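Local coordinates for pentalenene synthase (Streptomyces chartreusis NRRL 3882, PDB 6Q4S), which probably cyclises (2E,6E)-farnesyl diphosphate, with magnesium as cofactor, to the bicyclic sesquiterpenol 7-epi-alpha-eudesmol, releasing diphosphate, at residues Y58-A63 against R192-E197; A98-V103 against P118-W123; D217-M222 against H303-N308. All blocks are in the same frame, centred on the assembly; numbering follows the deposited sequence. Where two conformers were deposited one is given.

Contact 1 (Y58-A63 against R192-E197); sequences YPHASA and RSRGFE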
loop_
_atom_site.group_PDB
_atom_site.type_symbol
_atom_site.label_atom_id
_atom_site.label_comp_id
_atom_site.label_asym_id
_atom_site.label_seq_id
_atom_site.Cartn_x
_atom_site.Cartn_y
_atom_site.Cartn_z
ATOM N N TYR A 58 -0.845 -23.439 0.654
ATOM C CA TYR A 58 0.132 -23.098 1.705
ATOM C C TYR A 58 0.590 -24.405 2.405
ATOM O O TYR A 58 0.334 -24.604 3.578
ATOM C CB TYR A 58 -0.498 -22.138 2.719
ATOM C CG TYR A 58 -0.894 -20.819 2.057
ATOM C CD1 TYR A 58 0.071 -20.029 1.459
ATOM C CD2 TYR A 58 -2.208 -20.427 1.990
ATOM C CE1 TYR A 58 -0.269 -18.873 0.783
ATOM C CE2 TYR A 58 -2.552 -19.262 1.313
ATOM C CZ TYR A 58 -1.594 -18.518 0.702
ATOM O OH TYR A 58 -1.873 -17.322 0.049
ATOM N N PRO A 59 1.207 -25.313 1.658
ATOM C CA PRO A 59 1.372 -26.674 2.249
ATOM C C PRO A 59 2.380 -26.792 3.387
ATOM O O PRO A 59 2.346 -27.807 4.095
ATOM C CB PRO A 59 1.828 -27.507 1.050
ATOM C CG PRO A 59 2.563 -26.510 0.222
ATOM C CD PRO A 59 1.694 -25.277 0.281
ATOM N N HIS A 60 3.245 -25.791 3.561
ATOM C CA HIS A 60 4.281 -25.792 4.599
ATOM C C HIS A 60 3.890 -25.106 5.890
ATOM O O HIS A 60 4.740 -24.954 6.715
ATOM C CB HIS A 60 5.568 -25.193 4.089
ATOM C CG HIS A 60 6.148 -25.919 2.931
ATOM N ND1 HIS A 60 6.678 -27.186 3.036
ATOM C CD2 HIS A 60 6.313 -25.541 1.638
ATOM C CE1 HIS A 60 7.115 -27.568 1.847
ATOM N NE2 HIS A 60 6.931 -26.575 0.990
ATOM N N ALA A 61 2.626 -24.715 6.062
ATOM C CA ALA A 61 2.247 -23.916 7.193
ATOM C C ALA A 61 2.307 -24.789 8.425
ATOM O O ALA A 61 1.908 -25.975 8.364
ATOM C CB ALA A 61 0.843 -23.393 7.011
ATOM N N SER A 62 2.709 -24.203 9.565
ATOM C CA SER A 62 2.473 -24.878 10.822
ATOM C C SER A 62 0.993 -25.046 11.013
ATOM O O SER A 62 0.189 -24.378 10.311
ATOM C CB SER A 62 3.033 -24.065 11.976
ATOM O OG SER A 62 2.217 -22.940 12.181
ATOM N N ALA A 63 0.600 -25.869 11.981
ATOM C CA ALA A 63 -0.768 -26.129 12.195
ATOM C C ALA A 63 -1.546 -24.900 12.643
ATOM O O ALA A 63 -2.739 -24.749 12.274
ATOM C CB ALA A 63 -0.968 -27.267 13.184
ATOM N N ARG A 192 4.964 -15.685 4.519
ATOM C CA ARG A 192 4.467 -15.802 5.892
ATOM C C ARG A 192 4.227 -17.245 6.337
ATOM O O ARG A 192 4.559 -17.571 7.476
ATOM C CB ARG A 192 3.205 -14.955 6.108
ATOM C CG ARG A 192 2.425 -15.203 7.393
ATOM C CD ARG A 192 3.354 -14.828 8.558
ATOM N NE ARG A 192 2.590 -14.911 9.784
ATOM C CZ ARG A 192 2.491 -16.025 10.504
ATOM N NH1 ARG A 192 3.075 -17.114 10.092
ATOM N NH2 ARG A 192 1.796 -16.072 11.622
ATOM N N SER A 193 3.639 -18.052 5.460
ATOM C CA SER A 193 3.239 -19.403 5.765
ATOM C C SER A 193 4.416 -20.344 6.037
ATOM O O SER A 193 4.311 -21.242 6.873
ATOM C CB SER A 193 2.433 -19.961 4.608
ATOM O OG SER A 193 2.197 -21.320 4.817
ATOM N N ARG A 194 5.510 -20.128 5.331
ATOM C CA ARG A 194 6.659 -20.969 5.378
ATOM C C ARG A 194 7.828 -20.375 6.141
ATOM O O ARG A 194 8.741 -21.097 6.491
ATOM C CB ARG A 194 7.063 -21.291 3.977
ATOM C CG ARG A 194 8.040 -22.462 3.889
ATOM C CD ARG A 194 8.354 -22.761 2.437
ATOM N NE ARG A 194 9.187 -23.941 2.309
ATOM C CZ ARG A 194 9.581 -24.473 1.169
ATOM N NH1 ARG A 194 9.231 -23.963 -0.015
ATOM N NH2 ARG A 194 10.342 -25.538 1.223
ATOM N N GLY A 195 7.842 -19.072 6.365
ATOM C CA GLY A 195 8.797 -18.437 7.296
ATOM C C GLY A 195 10.065 -18.061 6.606
ATOM O O GLY A 195 11.131 -18.358 7.091
ATOM N N PHE A 196 9.971 -17.409 5.454
ATOM C CA PHE A 196 11.109 -16.835 4.841
ATOM C C PHE A 196 10.648 -15.536 4.166
ATOM O O PHE A 196 9.466 -15.281 4.110
ATOM C CB PHE A 196 11.701 -17.818 3.811
ATOM C CG PHE A 196 10.848 -17.981 2.554
ATOM C CD1 PHE A 196 9.718 -18.771 2.568
ATOM C CD2 PHE A 196 11.152 -17.297 1.403
ATOM C CE1 PHE A 196 8.910 -18.898 1.441
ATOM C CE2 PHE A 196 10.340 -17.417 0.269
ATOM C CZ PHE A 196 9.199 -18.189 0.310
ATOM N N GLU A 197 11.582 -14.780 3.626
ATOM C CA GLU A 197 11.305 -13.643 2.776
ATOM C C GLU A 197 12.184 -13.654 1.567
ATOM O O GLU A 197 13.383 -13.921 1.665
ATOM C CB GLU A 197 11.477 -12.326 3.506
ATOM C CG GLU A 197 10.372 -12.148 4.553
ATOM C CD GLU A 197 10.340 -10.781 5.248
ATOM O OE1 GLU A 197 10.904 -9.802 4.614
ATOM O OE2 GLU A 197 9.736 -10.758 6.415
HETATM O O HOH W 1 7.701 -23.736 7.794
HETATM O O HOH W 2 3.818 -21.678 9.459
#

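Contact 2 (A98-V103 against P118-W123); sequences ARELIV and PITLAW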
loop_
_atom_site.group_PDB
_atom_site.type_symbol
_atom_site.label_atom_id
_atom_site.label_comp_id
_atom_site.label_asym_id
_atom_site.label_seq_id
_atom_site.Cartn_x
_atom_site.Cartn_y
_atom_site.Cartn_z
ATOM N N ALA A 98 -14.727 -2.529 1.670
ATOM C CA ALA A 98 -13.476 -2.882 1.026
ATOM C C ALA A 98 -12.370 -1.941 1.409
ATOM O O ALA A 98 -11.231 -2.377 1.649
ATOM C CB ALA A 98 -13.571 -2.903 -0.482
ATOM N N ARG A 99 -12.680 -0.653 1.444
ATOM C CA ARG A 99 -11.669 0.362 1.834
ATOM C C ARG A 99 -11.219 0.242 3.263
ATOM O O ARG A 99 -10.079 0.564 3.551
ATOM C CB ARG A 99 -12.195 1.777 1.551
ATOM C CG ARG A 99 -12.264 1.968 0.048
ATOM C CD ARG A 99 -12.785 3.300 -0.443
ATOM N NE ARG A 99 -12.756 3.337 -1.916
ATOM C CZ ARG A 99 -12.840 4.464 -2.640
ATOM N NH1 ARG A 99 -12.977 5.643 -2.034
ATOM N NH2 ARG A 99 -12.779 4.403 -3.948
ATOM N N GLU A 100 -12.088 -0.216 4.176
ATOM C CA GLU A 100 -11.678 -0.521 5.560
ATOM C C GLU A 100 -10.736 -1.699 5.535
ATOM O O GLU A 100 -9.678 -1.672 6.162
ATOM C CB GLU A 100 -12.910 -0.805 6.487
ATOM C CG GLU A 100 -12.535 -1.044 7.931
ATOM C CD GLU A 100 -12.017 0.204 8.612
ATOM O OE1 GLU A 100 -10.958 0.185 9.275
ATOM O OE2 GLU A 100 -12.699 1.250 8.504
ATOM N N LEU A 101 -11.007 -2.693 4.717
ATOM C CA LEU A 101 -10.073 -3.815 4.565
ATOM C C LEU A 101 -8.727 -3.387 3.959
ATOM O O LEU A 101 -7.645 -3.900 4.313
ATOM C CB LEU A 101 -10.735 -4.909 3.757
ATOM C CG LEU A 101 -12.103 -5.476 4.210
ATOM C CD1 LEU A 101 -12.559 -6.519 3.180
ATOM C CD2 LEU A 101 -11.945 -6.074 5.575
ATOM N N ILE A 102 -8.762 -2.380 3.099
ATOM C CA ILE A 102 -7.549 -1.874 2.505
ATOM C C ILE A 102 -6.699 -1.141 3.562
ATOM O O ILE A 102 -5.477 -1.282 3.581
ATOM C CB ILE A 102 -7.833 -0.921 1.291
ATOM C CG1 ILE A 102 -8.382 -1.757 0.150
ATOM C CG2 ILE A 102 -6.554 -0.194 0.834
ATOM C CD1 ILE A 102 -8.959 -0.966 -1.017
ATOM N N VAL A 103 -7.299 -0.356 4.436
ATOM C CA VAL A 103 -6.454 0.437 5.347
ATOM C C VAL A 103 -5.974 -0.348 6.550
ATOM O O VAL A 103 -5.076 0.067 7.206
ATOM C CB VAL A 103 -7.133 1.727 5.788
ATOM C CG1 VAL A 103 -7.488 2.580 4.591
ATOM C CG2 VAL A 103 -8.389 1.513 6.565
ATOM N N PRO A 118 -18.850 -7.570 10.959
ATOM C CA PRO A 118 -18.144 -8.822 11.211
ATOM C C PRO A 118 -16.875 -9.000 10.356
ATOM O O PRO A 118 -15.818 -9.370 10.886
ATOM C CB PRO A 118 -19.211 -9.888 10.856
ATOM C CG PRO A 118 -20.500 -9.213 11.172
ATOM C CD PRO A 118 -20.302 -7.770 10.799
ATOM N N ILE A 119 -16.957 -8.748 9.054
ATOM C CA ILE A 119 -15.791 -8.924 8.181
ATOM C C ILE A 119 -14.583 -8.034 8.561
ATOM O O ILE A 119 -13.439 -8.507 8.551
ATOM C CB ILE A 119 -16.158 -8.782 6.722
ATOM C CG1 ILE A 119 -15.026 -9.329 5.848
ATOM C CG2 ILE A 119 -16.403 -7.332 6.333
ATOM C CD1 ILE A 119 -15.591 -9.906 4.581
ATOM N N THR A 120 -14.827 -6.782 8.991
ATOM C CA THR A 120 -13.707 -5.843 9.233
ATOM C C THR A 120 -13.056 -6.184 10.546
ATOM O O THR A 120 -11.847 -6.124 10.675
ATOM C CB THR A 120 -14.122 -4.367 9.152
ATOM O OG1 THR A 120 -15.140 -4.007 10.122
ATOM C CG2 THR A 120 -14.633 -4.064 7.768
ATOM N N LEU A 121 -13.870 -6.595 11.514
ATOM C CA LEU A 121 -13.329 -7.086 12.781
ATOM C C LEU A 121 -12.544 -8.359 12.617
ATOM O O LEU A 121 -11.494 -8.498 13.230
ATOM C CB LEU A 121 -14.472 -7.290 13.798
ATOM C CG LEU A 121 -15.175 -5.959 14.172
ATOM C CD1 LEU A 121 -16.583 -6.262 14.703
ATOM C CD2 LEU A 121 -14.376 -5.127 15.170
ATOM N N ALA A 122 -13.041 -9.274 11.796
ATOM C CA ALA A 122 -12.352 -10.513 11.487
ATOM C C ALA A 122 -11.037 -10.220 10.848
ATOM O O ALA A 122 -10.010 -10.783 11.240
ATOM C CB ALA A 122 -13.184 -11.411 10.610
ATOM N N TRP A 123 -11.042 -9.338 9.851
ATOM C CA TRP A 123 -9.782 -8.977 9.213
ATOM C C TRP A 123 -8.833 -8.252 10.132
ATOM O O TRP A 123 -7.643 -8.531 10.101
ATOM C CB TRP A 123 -10.047 -8.196 7.911
ATOM C CG TRP A 123 -8.853 -7.748 7.141
ATOM C CD1 TRP A 123 -8.654 -6.467 6.696
ATOM C CD2 TRP A 123 -7.695 -8.505 6.696
ATOM N NE1 TRP A 123 -7.487 -6.394 5.981
ATOM C CE2 TRP A 123 -6.871 -7.617 5.976
ATOM C CE3 TRP A 123 -7.286 -9.828 6.821
ATOM C CZ2 TRP A 123 -5.636 -7.999 5.402
ATOM C CZ3 TRP A 123 -6.058 -10.214 6.246
ATOM C CH2 TRP A 123 -5.236 -9.291 5.564
#

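Contact 3 (D217-M222 against H303-N308); sequences DTIGFM and HWINGN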
loop_
_atom_site.group_PDB
_atom_site.type_symbol
_atom_site.label_atom_id
_atom_site.label_comp_id
_atom_site.label_asym_id
_atom_site.label_seq_id
_atom_site.Cartn_x
_atom_site.Cartn_y
_atom_site.Cartn_z
ATOM N N ASP A 217 -2.395 -14.524 -14.486
ATOM C CA ASP A 217 -3.160 -14.793 -15.769
ATOM C C ASP A 217 -3.634 -16.233 -15.819
ATOM O O ASP A 217 -4.817 -16.502 -16.021
ATOM C CB ASP A 217 -2.313 -14.526 -17.003
ATOM C CG ASP A 217 -1.958 -13.061 -17.160
ATOM O OD1 ASP A 217 -2.635 -12.176 -16.548
ATOM O OD2 ASP A 217 -0.972 -12.796 -17.868
ATOM N N THR A 218 -2.694 -17.143 -15.595
ATOM C CA THR A 218 -2.924 -18.549 -15.717
ATOM C C THR A 218 -4.007 -18.924 -14.826
ATOM O O THR A 218 -4.949 -19.562 -15.230
ATOM C CB THR A 218 -1.660 -19.325 -15.354
ATOM O OG1 THR A 218 -0.615 -18.960 -16.239
ATOM C CG2 THR A 218 -1.867 -20.829 -15.420
ATOM N N ILE A 219 -3.927 -18.521 -13.570
ATOM C CA ILE A 219 -4.954 -18.922 -12.608
ATOM C C ILE A 219 -6.289 -18.282 -12.901
ATOM O O ILE A 219 -7.301 -18.944 -12.788
ATOM C CB ILE A 219 -4.521 -18.641 -11.144
ATOM C CG1 ILE A 219 -3.367 -19.540 -10.799
ATOM C CG2 ILE A 219 -5.702 -18.854 -10.174
ATOM C CD1 ILE A 219 -2.508 -18.989 -9.668
ATOM N N GLY A 220 -6.306 -17.008 -13.304
ATOM C CA GLY A 220 -7.624 -16.348 -13.581
ATOM C C GLY A 220 -8.314 -17.004 -14.781
ATOM O O GLY A 220 -9.534 -17.212 -14.781
ATOM N N PHE A 221 -7.517 -17.344 -15.782
ATOM C CA PHE A 221 -8.071 -17.984 -17.014
ATOM C C PHE A 221 -8.543 -19.432 -16.732
ATOM O O PHE A 221 -9.600 -19.840 -17.210
ATOM C CB PHE A 221 -7.041 -17.995 -18.110
ATOM C CG PHE A 221 -6.677 -16.616 -18.668
ATOM C CD1 PHE A 221 -7.414 -15.460 -18.422
ATOM C CD2 PHE A 221 -5.548 -16.508 -19.445
ATOM C CE1 PHE A 221 -7.000 -14.207 -18.933
ATOM C CE2 PHE A 221 -5.133 -15.274 -19.956
ATOM C CZ PHE A 221 -5.852 -14.145 -19.719
ATOM N N MET A 222 -7.797 -20.202 -15.907
ATOM C CA MET A 222 -8.280 -21.545 -15.494
ATOM C C MET A 222 -9.547 -21.457 -14.707
ATOM O O MET A 222 -10.501 -22.220 -14.922
ATOM C CB MET A 222 -7.204 -22.297 -14.660
ATOM C CG MET A 222 -5.965 -22.641 -15.475
ATOM S SD MET A 222 -4.646 -23.726 -14.772
ATOM C CE MET A 222 -5.759 -24.809 -14.007
ATOM N N HIS A 303 2.894 -23.672 -5.862
ATOM C CA HIS A 303 1.842 -24.140 -4.999
ATOM C C HIS A 303 0.516 -23.531 -5.371
ATOM O O HIS A 303 -0.534 -24.189 -5.209
ATOM C CB HIS A 303 2.151 -23.897 -3.484
ATOM C CG HIS A 303 3.445 -24.513 -3.015
ATOM N ND1 HIS A 303 4.228 -23.960 -2.022
ATOM C CD2 HIS A 303 4.090 -25.639 -3.416
ATOM C CE1 HIS A 303 5.313 -24.693 -1.862
ATOM N NE2 HIS A 303 5.263 -25.705 -2.711
ATOM N N TRP A 304 0.541 -22.250 -5.794
ATOM C CA TRP A 304 -0.700 -21.609 -6.135
ATOM C C TRP A 304 -1.272 -22.141 -7.478
ATOM O O TRP A 304 -2.461 -22.447 -7.575
ATOM C CB TRP A 304 -0.562 -20.077 -6.125
ATOM C CG TRP A 304 -1.189 -19.601 -4.934
ATOM C CD1 TRP A 304 -0.571 -19.273 -3.701
ATOM C CD2 TRP A 304 -2.582 -19.526 -4.712
ATOM N NE1 TRP A 304 -1.523 -18.973 -2.776
ATOM C CE2 TRP A 304 -2.767 -19.106 -3.344
ATOM C CE3 TRP A 304 -3.705 -19.748 -5.523
ATOM C CZ2 TRP A 304 -4.015 -18.917 -2.788
ATOM C CZ3 TRP A 304 -4.986 -19.551 -4.956
ATOM C CH2 TRP A 304 -5.114 -19.119 -3.588
ATOM N N ILE A 305 -0.447 -22.151 -8.506
ATOM C CA ILE A 305 -0.913 -22.618 -9.824
ATOM C C ILE A 305 -1.406 -24.068 -9.715
ATOM O O ILE A 305 -2.569 -24.356 -10.068
ATOM C CB ILE A 305 0.185 -22.532 -10.898
ATOM C CG1 ILE A 305 0.632 -21.107 -11.102
ATOM C CG2 ILE A 305 -0.360 -23.146 -12.202
ATOM C CD1 ILE A 305 1.911 -20.957 -11.926
ATOM N N ASN A 306 -0.602 -24.949 -9.090
ATOM C CA ASN A 306 -0.971 -26.377 -9.024
ATOM C C ASN A 306 -2.074 -26.687 -8.068
ATOM O O ASN A 306 -3.055 -27.429 -8.409
ATOM C CB ASN A 306 0.218 -27.223 -8.740
ATOM C CG ASN A 306 0.024 -28.664 -9.242
ATOM O OD1 ASN A 306 -0.287 -28.901 -10.418
ATOM N ND2 ASN A 306 0.201 -29.622 -8.343
ATOM N N GLY A 307 -2.013 -26.033 -6.906
ATOM C CA GLY A 307 -2.974 -26.284 -5.866
ATOM C C GLY A 307 -4.331 -25.767 -6.202
ATOM O O GLY A 307 -5.374 -26.362 -5.860
ATOM N N ASN A 308 -4.358 -24.595 -6.823
ATOM C CA ASN A 308 -5.642 -24.062 -7.259
ATOM C C ASN A 308 -6.288 -25.034 -8.277
ATOM O O ASN A 308 -7.449 -25.317 -8.186
ATOM C CB ASN A 308 -5.526 -22.667 -7.898
ATOM C CG ASN A 308 -6.909 -22.111 -8.299
ATOM O OD1 ASN A 308 -7.756 -21.821 -7.462
ATOM N ND2 ASN A 308 -7.159 -22.083 -9.573
#

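Contact 1 (Y58-A63 against R192-E197)
The loop at Ala61 runs past the last turn of helix 183-194, bringing CA of Ala61 to 4.8 Å from CA of Ser193. No direct hydrogen bond joins the two backbones; instead, CA of Ala61 makes a CA-H...O contact with O of Ser193 at 3.4 Å, with 163° at the hydrogen. Water 2 fits in beside it, accepting from N of Ser62 at 2.8 Å and donating to O of Ser193 at 2.7 Å. Behind this, CB of Ser193 lies obliquely against the Tyr58 ring, 3.9 Å from its CD1, while the Tyr58 hydroxyl is bonded to the carbonyl of Ser186, two helix turns further back. The loop links helices 50-57 and 63-79 of the all-helical terpene synthase fold: a type I turn spans Tyr58 to Ala61, and Ser62 is the N-cap of helix 63-79, its OG bonded to N of Asp65. Facing it, helix 183-194 ends at Arg194, and Gly195 leads the chain off with positive phi. The flat groups meet further out. With CG anti to the backbone N (chi1 -165°) and the chain extended from there to NE, Arg194 lies side by side with His60, and its guanidinium stacks flat on the imidazole with centres 3.7 Å apart and planes at 18°. NE2 of His60 sits over the centre of the guanidinium, 3.4 Å from CZ of Arg194. A salt bridge from NH1 of Arg194 to Glu299 on helix 288-313 is likely to limit the turning of the guanidinium.

Contact 2 (A98-V103 against P118-W123)
Leu101 and Trp123 join two successive helices of the all-helical terpene synthase fold, 90-103 and 118-131, which run almost parallel here, with axes 9.8 Å apart at 9°. The one direct hydrogen bond between the segments goes from the indole NE1 of Trp123 to the backbone O of Leu101, at 3.0 Å. It arrives in the carbonyl plane on a lone pair, although the acceptor is tilted 18° out of the indole plane. That carbonyl belongs to the last turn of helix 90-103, where the residue four further on is Pro105 and has no N-H to give it. Side-chain donors fill the place: besides Trp123, NE1 of Trp146 on helix 136-161 bonds to the same oxygen, so two indoles grip one helix-end carbonyl. CG of Trp123 stands anti to the backbone N (chi1 180°), which sets the base of the indole on the side of Leu101, and the Leu101 side chain packs obliquely against it, CD2 lying 3.5 Å from CD1 of Trp123. The same methyl also meets CG2 of Thr120 at 4.0 Å. CG2 of Thr120 is also touched by CG of Glu100, at 3.7 Å, the side chains of Glu100 and Thr120 crossing at about a right angle. Their polar ends turn to other partners: OG1 of Thr120 bonds to O of Val115 and N of Cys117, and the Glu100 carboxylate pairs with Arg107 and with Arg99 of the second subunit. Trp72, from helix 63-79, brings its ring against that of Trp123.

Contact 3 (D217-M222 against H303-N308)
The amide nitrogen ND2 of Asn308 is hydrogen-bonded to OD1 of Asn223, the residue just past segment 217-222, and also rests 3.6 Å from CG2 of Ile219. Asn223 is a probable ligand of the third magnesium ion, as in a close relative, so Asn308 would act from the second shell, holding the orientation of that amide. CG of Asn308 stands anti to its backbone N (chi1 -178°), which sets CG on the side of helix 206-228; the side chain crosses that of Ile219 obliquely. The rest of the contact is apolar, and no hydrogen bond passes directly between the two segments. Ile219 fills the middle: its two branches part, CG2 going to the Asn308 amide while CD1 reaches the backbone of the other helix, 3.9 Å from N of Ile305. The same CD1 is 4.0 Å from CG1 of Ile305 and 4.2 Å from CB of Trp304. An alanine here would probably leave a gap against Ile305 and Trp304 and take the apolar support from the Asn308 amide beside Asn223. To one side, the methyl groups CG2 of Thr218 and CG2 of Ile305 meet at 4.2 Å, while the Thr218 hydroxyl bonds back to O of Leu214 within its own helix. The segments run nearly parallel, their axes 9.9 Å apart and inclined by 14°. The end of helix 206-228 carries Asn223 and Ser227, which, with Glu231 just beyond, probably form the magnesium-binding Asn/Ser/Glu motif of class I terpene synthases; helix 288-313 packs alongside. Helix 183-194 joins them through Ile183, which touches both Ile219 and Trp304, and Cys266 of helix 252-284 packs on Thr218.

From the N terminus, the loop 58-63 comes first and waits for helix 183-194 to close contact 1, a span of 128 intervening residues. Contact 2 nests inside that span as a short closure between consecutive helices, with 14 non-helical residues between its segments. Contact 3 opens only after contact 1 has closed and brings the C-terminal helix 288-313 back to helix 206-228. Contacts 1 and 3 touch: Tyr58 OH lies 3.3 Å from Trp304 NE1, a probable hydrogen bond, and His60 packs on His303. Contact 2 stands apart by the dimer interface, its nearest atoms about 10 Å from contact 1 and about 13 Å from contact 3.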